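Local coordinates for protein (R)-specific secondary-alkylsulfatase (Pseudomonas sp., PDB 4AXH) that hydrolyses secondary alkyl sulfates enantioselectively with inversion of configuration, using two zinc ions, to give (S)-alcohols and sulfate, at residues Y477-V488 against Q501-Q511. Residues are numbered along the deposited sequence; the frame is centred on the assembly and turned at random.
Sequences YRWAVQLGNHLV and QADAMEQLGYQ
The ring of Y477 lies on the side chain of Q507, whose CB stands 3.6 Å from the ring centroid and only 4° off its normal, a CH-pi contact over the face; CG follows, bending along the ring toward CE1 and CZ. At the edge of the same ring, near its plane, Q511 NE2 comes to 3.5 Å from Y477 CE2, the two side chains crossing at about a right angle. The polar ends are held elsewhere: Y477 OH bonds S38, while the Q507 and Q511 amides both bond T41, so the N-terminal part of the chain closes over this end of the interface.

Apolar packing fills the middle. V481 is a knob among Q501, A504, M505 and L508. With CG1 anti to its carbonyl carbon, this branch of V481 lies 3.7 Å from M505 CG and also touches the A504 methyl, while L508 meets the valine tip to tip through CD1. Beside it, A480 CB and A504 CB abut at 3.8 Å, and L508 CD2 packs on Y477 CB.

Polar contact across the helices is slight. Q501 passes over the backbone of G484, its CG 3.7 Å from G484 CA. Q501 NE2 gives a weak, bent bond (126°) to V481 O at 3.0 Å; that carbonyl already accepts N485 N within its own helix. N485 OD1 turns instead to N438 of the second subunit, whose A440 packs on Q501.

The axes of segments 477-488 and 501-511 approach to 8.7 Å, with the N-to-C directions 145° apart. Small A480, G484 and A504 and interlocking knobs make this a close-packed antiparallel helical hairpin, as would fit the helical, TPR-clan alkylsulfatase dimerisation domain.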
loop_
_atom_site.group_PDB
_atom_site.type_symbol
_atom_site.label_atom_id
_atom_site.label_comp_id
_atom_site.label_asym_id
_atom_site.label_seq_id
_atom_site.Cartn_x
_atom_site.Cartn_y
_atom_site.Cartn_z
ATOM N N TYR A 477 14.666 -21.748 -16.641
ATOM C CA TYR A 477 15.411 -20.496 -16.400
ATOM C C TYR A 477 14.935 -19.763 -15.156
ATOM O O TYR A 477 15.706 -19.037 -14.544
ATOM C CB TYR A 477 15.361 -19.572 -17.620
ATOM C CG TYR A 477 15.817 -20.234 -18.897
ATOM C CD1 TYR A 477 17.142 -20.616 -19.071
ATOM C CD2 TYR A 477 14.913 -20.535 -19.907
ATOM C CE1 TYR A 477 17.560 -21.266 -20.227
ATOM C CE2 TYR A 477 15.323 -21.164 -21.081
ATOM C CZ TYR A 477 16.653 -21.522 -21.241
ATOM O OH TYR A 477 17.089 -22.123 -22.395
ATOM N N ARG A 478 13.681 -19.982 -14.772
ATOM C CA ARG A 478 13.066 -19.400 -13.597
ATOM C C ARG A 478 13.743 -19.940 -12.344
ATOM O O ARG A 478 14.097 -19.162 -11.452
ATOM C CB ARG A 478 11.557 -19.702 -13.608
ATOM C CG ARG A 478 10.745 -18.567 -13.037
ATOM C CD ARG A 478 9.302 -18.925 -13.024
ATOM N NE ARG A 478 8.669 -18.505 -11.776
ATOM C CZ ARG A 478 7.387 -18.694 -11.519
ATOM N NH1 ARG A 478 6.608 -19.286 -12.416
ATOM N NH2 ARG A 478 6.866 -18.286 -10.367
ATOM N N TRP A 479 13.958 -21.271 -12.292
ATOM C CA TRP A 479 14.628 -21.888 -11.153
ATOM C C TRP A 479 16.117 -21.575 -11.191
ATOM O O TRP A 479 16.690 -21.245 -10.155
ATOM C CB TRP A 479 14.329 -23.385 -11.051
ATOM C CG TRP A 479 15.030 -24.071 -9.914
ATOM C CD1 TRP A 479 15.998 -25.031 -10.009
ATOM C CD2 TRP A 479 14.868 -23.802 -8.509
ATOM N NE1 TRP A 479 16.441 -25.382 -8.750
ATOM C CE2 TRP A 479 15.751 -24.660 -7.813
ATOM C CE3 TRP A 479 14.034 -22.948 -7.771
ATOM C CZ2 TRP A 479 15.823 -24.690 -6.423
ATOM C CZ3 TRP A 479 14.127 -22.958 -6.391
ATOM C CH2 TRP A 479 15.017 -23.819 -5.730
ATOM N N ALA A 480 16.719 -21.588 -12.390
ATOM C CA ALA A 480 18.114 -21.221 -12.582
ATOM C C ALA A 480 18.443 -19.853 -11.932
ATOM O O ALA A 480 19.394 -19.795 -11.159
ATOM C CB ALA A 480 18.446 -21.187 -14.058
ATOM N N VAL A 481 17.624 -18.789 -12.175
ATOM C CA VAL A 481 17.832 -17.451 -11.594
ATOM C C VAL A 481 17.722 -17.407 -10.078
ATOM O O VAL A 481 18.385 -16.582 -9.458
ATOM C CB VAL A 481 17.072 -16.277 -12.264
ATOM C CG1 VAL A 481 17.414 -16.162 -13.740
ATOM C CG2 VAL A 481 15.576 -16.379 -12.058
ATOM N N GLN A 482 16.902 -18.284 -9.483
ATOM C CA GLN A 482 16.759 -18.364 -8.028
ATOM C C GLN A 482 18.052 -18.895 -7.389
ATOM O O GLN A 482 18.471 -18.359 -6.369
ATOM C CB GLN A 482 15.548 -19.214 -7.637
ATOM C CG GLN A 482 14.231 -18.460 -7.735
ATOM C CD GLN A 482 13.952 -17.651 -6.496
ATOM O OE1 GLN A 482 13.941 -18.170 -5.375
ATOM N NE2 GLN A 482 13.700 -16.364 -6.673
ATOM N N LEU A 483 18.709 -19.917 -8.016
ATOM C CA LEU A 483 19.988 -20.479 -7.554
ATOM C C LEU A 483 21.102 -19.451 -7.736
ATOM O O LEU A 483 21.827 -19.158 -6.778
ATOM C CB LEU A 483 20.365 -21.780 -8.300
ATOM C CG LEU A 483 19.445 -23.020 -8.185
ATOM C CD1 LEU A 483 20.195 -24.275 -8.468
ATOM C CD2 LEU A 483 18.873 -23.192 -6.789
ATOM N N GLY A 484 21.191 -18.894 -8.948
ATOM C CA GLY A 484 22.154 -17.866 -9.332
ATOM C C GLY A 484 22.155 -16.647 -8.436
ATOM O O GLY A 484 23.219 -16.095 -8.172
ATOM N N ASN A 485 20.976 -16.244 -7.930
ATOM C CA ASN A 485 20.851 -15.094 -7.034
ATOM C C ASN A 485 21.496 -15.404 -5.699
ATOM O O ASN A 485 22.194 -14.552 -5.145
ATOM C CB ASN A 485 19.369 -14.661 -6.842
ATOM C CG ASN A 485 19.216 -13.244 -6.326
ATOM O OD1 ASN A 485 19.752 -12.281 -6.927
ATOM N ND2 ASN A 485 18.509 -13.087 -5.188
ATOM N N HIS A 486 21.287 -16.635 -5.198
ATOM C CA HIS A 486 21.869 -17.080 -3.932
ATOM C C HIS A 486 23.384 -17.089 -4.008
ATOM O O HIS A 486 24.030 -16.627 -3.074
ATOM C CB HIS A 486 21.329 -18.456 -3.515
ATOM C CG HIS A 486 19.935 -18.396 -2.978
ATOM N ND1 HIS A 486 19.487 -17.970 -1.775
ATOM C CD2 HIS A 486 18.857 -18.784 -3.740
ATOM C CE1 HIS A 486 18.124 -18.103 -1.787
ATOM N NE2 HIS A 486 17.793 -18.576 -2.983
ATOM N N LEU A 487 23.943 -17.565 -5.139
ATOM C CA LEU A 487 25.383 -17.625 -5.325
ATOM C C LEU A 487 26.015 -16.260 -5.498
ATOM O O LEU A 487 26.971 -15.966 -4.780
ATOM C CB LEU A 487 25.816 -18.609 -6.430
ATOM C CG LEU A 487 27.313 -18.991 -6.423
ATOM C CD1 LEU A 487 27.776 -19.481 -5.058
ATOM C CD2 LEU A 487 27.611 -20.047 -7.455
ATOM N N VAL A 488 25.483 -15.430 -6.426
ATOM C CA VAL A 488 25.965 -14.068 -6.701
ATOM C C VAL A 488 25.978 -13.205 -5.418
ATOM O O VAL A 488 26.951 -12.497 -5.198
ATOM C CB VAL A 488 25.247 -13.401 -7.919
ATOM C CG1 VAL A 488 25.565 -11.907 -8.039
ATOM C CG2 VAL A 488 25.601 -14.126 -9.211
ATOM N N GLN A 501 23.689 -16.828 -14.416
ATOM C CA GLN A 501 22.460 -16.130 -14.024
ATOM C C GLN A 501 22.049 -15.084 -15.063
ATOM O O GLN A 501 20.856 -14.931 -15.320
ATOM C CB GLN A 501 22.545 -15.524 -12.631
ATOM C CG GLN A 501 21.171 -15.487 -11.952
ATOM C CD GLN A 501 20.965 -14.331 -10.984
ATOM O OE1 GLN A 501 21.999 -13.540 -10.704
ATOM N NE2 GLN A 501 19.860 -14.123 -10.471
ATOM N N ALA A 502 23.028 -14.424 -15.709
ATOM C CA ALA A 502 22.768 -13.438 -16.758
ATOM C C ALA A 502 22.201 -14.124 -17.987
ATOM O O ALA A 502 21.267 -13.592 -18.591
ATOM C CB ALA A 502 24.032 -12.685 -17.108
ATOM N N ASP A 503 22.710 -15.330 -18.315
ATOM C CA ASP A 503 22.277 -16.142 -19.463
ATOM C C ASP A 503 20.827 -16.605 -19.318
ATOM O O ASP A 503 20.063 -16.534 -20.283
ATOM C CB ASP A 503 23.218 -17.358 -19.677
ATOM C CG ASP A 503 24.535 -17.087 -20.425
ATOM O OD1 ASP A 503 24.935 -15.900 -20.535
ATOM O OD2 ASP A 503 25.157 -18.065 -20.913
ATOM N N ALA A 504 20.454 -17.065 -18.107
ATOM C CA ALA A 504 19.121 -17.538 -17.749
ATOM C C ALA A 504 18.105 -16.393 -17.733
ATOM O O ALA A 504 17.005 -16.601 -18.245
ATOM C CB ALA A 504 19.151 -18.240 -16.408
ATOM N N MET A 505 18.480 -15.192 -17.176
ATOM C CA MET A 505 17.674 -13.945 -17.139
ATOM C C MET A 505 17.372 -13.489 -18.548
ATOM O O MET A 505 16.241 -13.135 -18.845
ATOM C CB MET A 505 18.441 -12.806 -16.464
ATOM C CG MET A 505 18.230 -12.723 -14.987
ATOM S SD MET A 505 18.186 -10.999 -14.466
ATOM C CE MET A 505 18.394 -11.226 -12.700
ATOM N N GLU A 506 18.406 -13.485 -19.412
ATOM C CA GLU A 506 18.366 -13.109 -20.818
ATOM C C GLU A 506 17.331 -13.932 -21.579
ATOM O O GLU A 506 16.589 -13.362 -22.388
ATOM C CB GLU A 506 19.763 -13.313 -21.408
ATOM C CG GLU A 506 19.923 -12.936 -22.866
ATOM C CD GLU A 506 21.375 -12.941 -23.276
ATOM O OE1 GLU A 506 21.936 -14.041 -23.495
ATOM O OE2 GLU A 506 21.978 -11.844 -23.264
ATOM N N GLN A 507 17.277 -15.266 -21.320
ATOM C CA GLN A 507 16.332 -16.215 -21.919
ATOM C C GLN A 507 14.927 -15.891 -21.441
ATOM O O GLN A 507 14.008 -15.937 -22.253
ATOM C CB GLN A 507 16.700 -17.682 -21.596
ATOM C CG GLN A 507 17.978 -18.230 -22.282
ATOM C CD GLN A 507 17.990 -18.155 -23.791
ATOM O OE1 GLN A 507 17.112 -18.691 -24.477
ATOM N NE2 GLN A 507 19.040 -17.541 -24.346
ATOM N N LEU A 508 14.765 -15.490 -20.147
ATOM C CA LEU A 508 13.485 -15.047 -19.558
ATOM C C LEU A 508 13.000 -13.753 -20.243
ATOM O O LEU A 508 11.793 -13.560 -20.406
ATOM C CB LEU A 508 13.569 -14.836 -18.047
ATOM C CG LEU A 508 13.781 -16.096 -17.184
ATOM C CD1 LEU A 508 14.108 -15.716 -15.736
ATOM C CD2 LEU A 508 12.577 -17.014 -17.205
ATOM N N GLY A 509 13.954 -12.906 -20.647
ATOM C CA GLY A 509 13.719 -11.660 -21.361
ATOM C C GLY A 509 13.288 -11.945 -22.779
ATOM O O GLY A 509 12.377 -11.290 -23.288
ATOM N N TYR A 510 13.936 -12.955 -23.425
ATOM C CA TYR A 510 13.592 -13.407 -24.773
ATOM C C TYR A 510 12.183 -14.017 -24.781
ATOM O O TYR A 510 11.511 -13.988 -25.803
ATOM C CB TYR A 510 14.591 -14.478 -25.266
ATOM C CG TYR A 510 16.004 -14.007 -25.567
ATOM C CD1 TYR A 510 16.266 -12.677 -25.895
ATOM C CD2 TYR A 510 17.076 -14.899 -25.567
ATOM C CE1 TYR A 510 17.561 -12.241 -26.186
ATOM C CE2 TYR A 510 18.380 -14.466 -25.825
ATOM C CZ TYR A 510 18.618 -13.135 -26.134
ATOM O OH TYR A 510 19.890 -12.686 -26.406
ATOM N N GLN A 511 11.746 -14.562 -23.631
ATOM C CA GLN A 511 10.481 -15.270 -23.458
ATOM C C GLN A 511 9.281 -14.409 -23.083
ATOM O O GLN A 511 8.183 -14.684 -23.563
ATOM C CB GLN A 511 10.639 -16.434 -22.439
ATOM C CG GLN A 511 11.273 -17.707 -23.011
ATOM C CD GLN A 511 11.448 -18.783 -21.973
ATOM O OE1 GLN A 511 10.737 -18.834 -20.947
ATOM N NE2 GLN A 511 12.397 -19.689 -22.225
#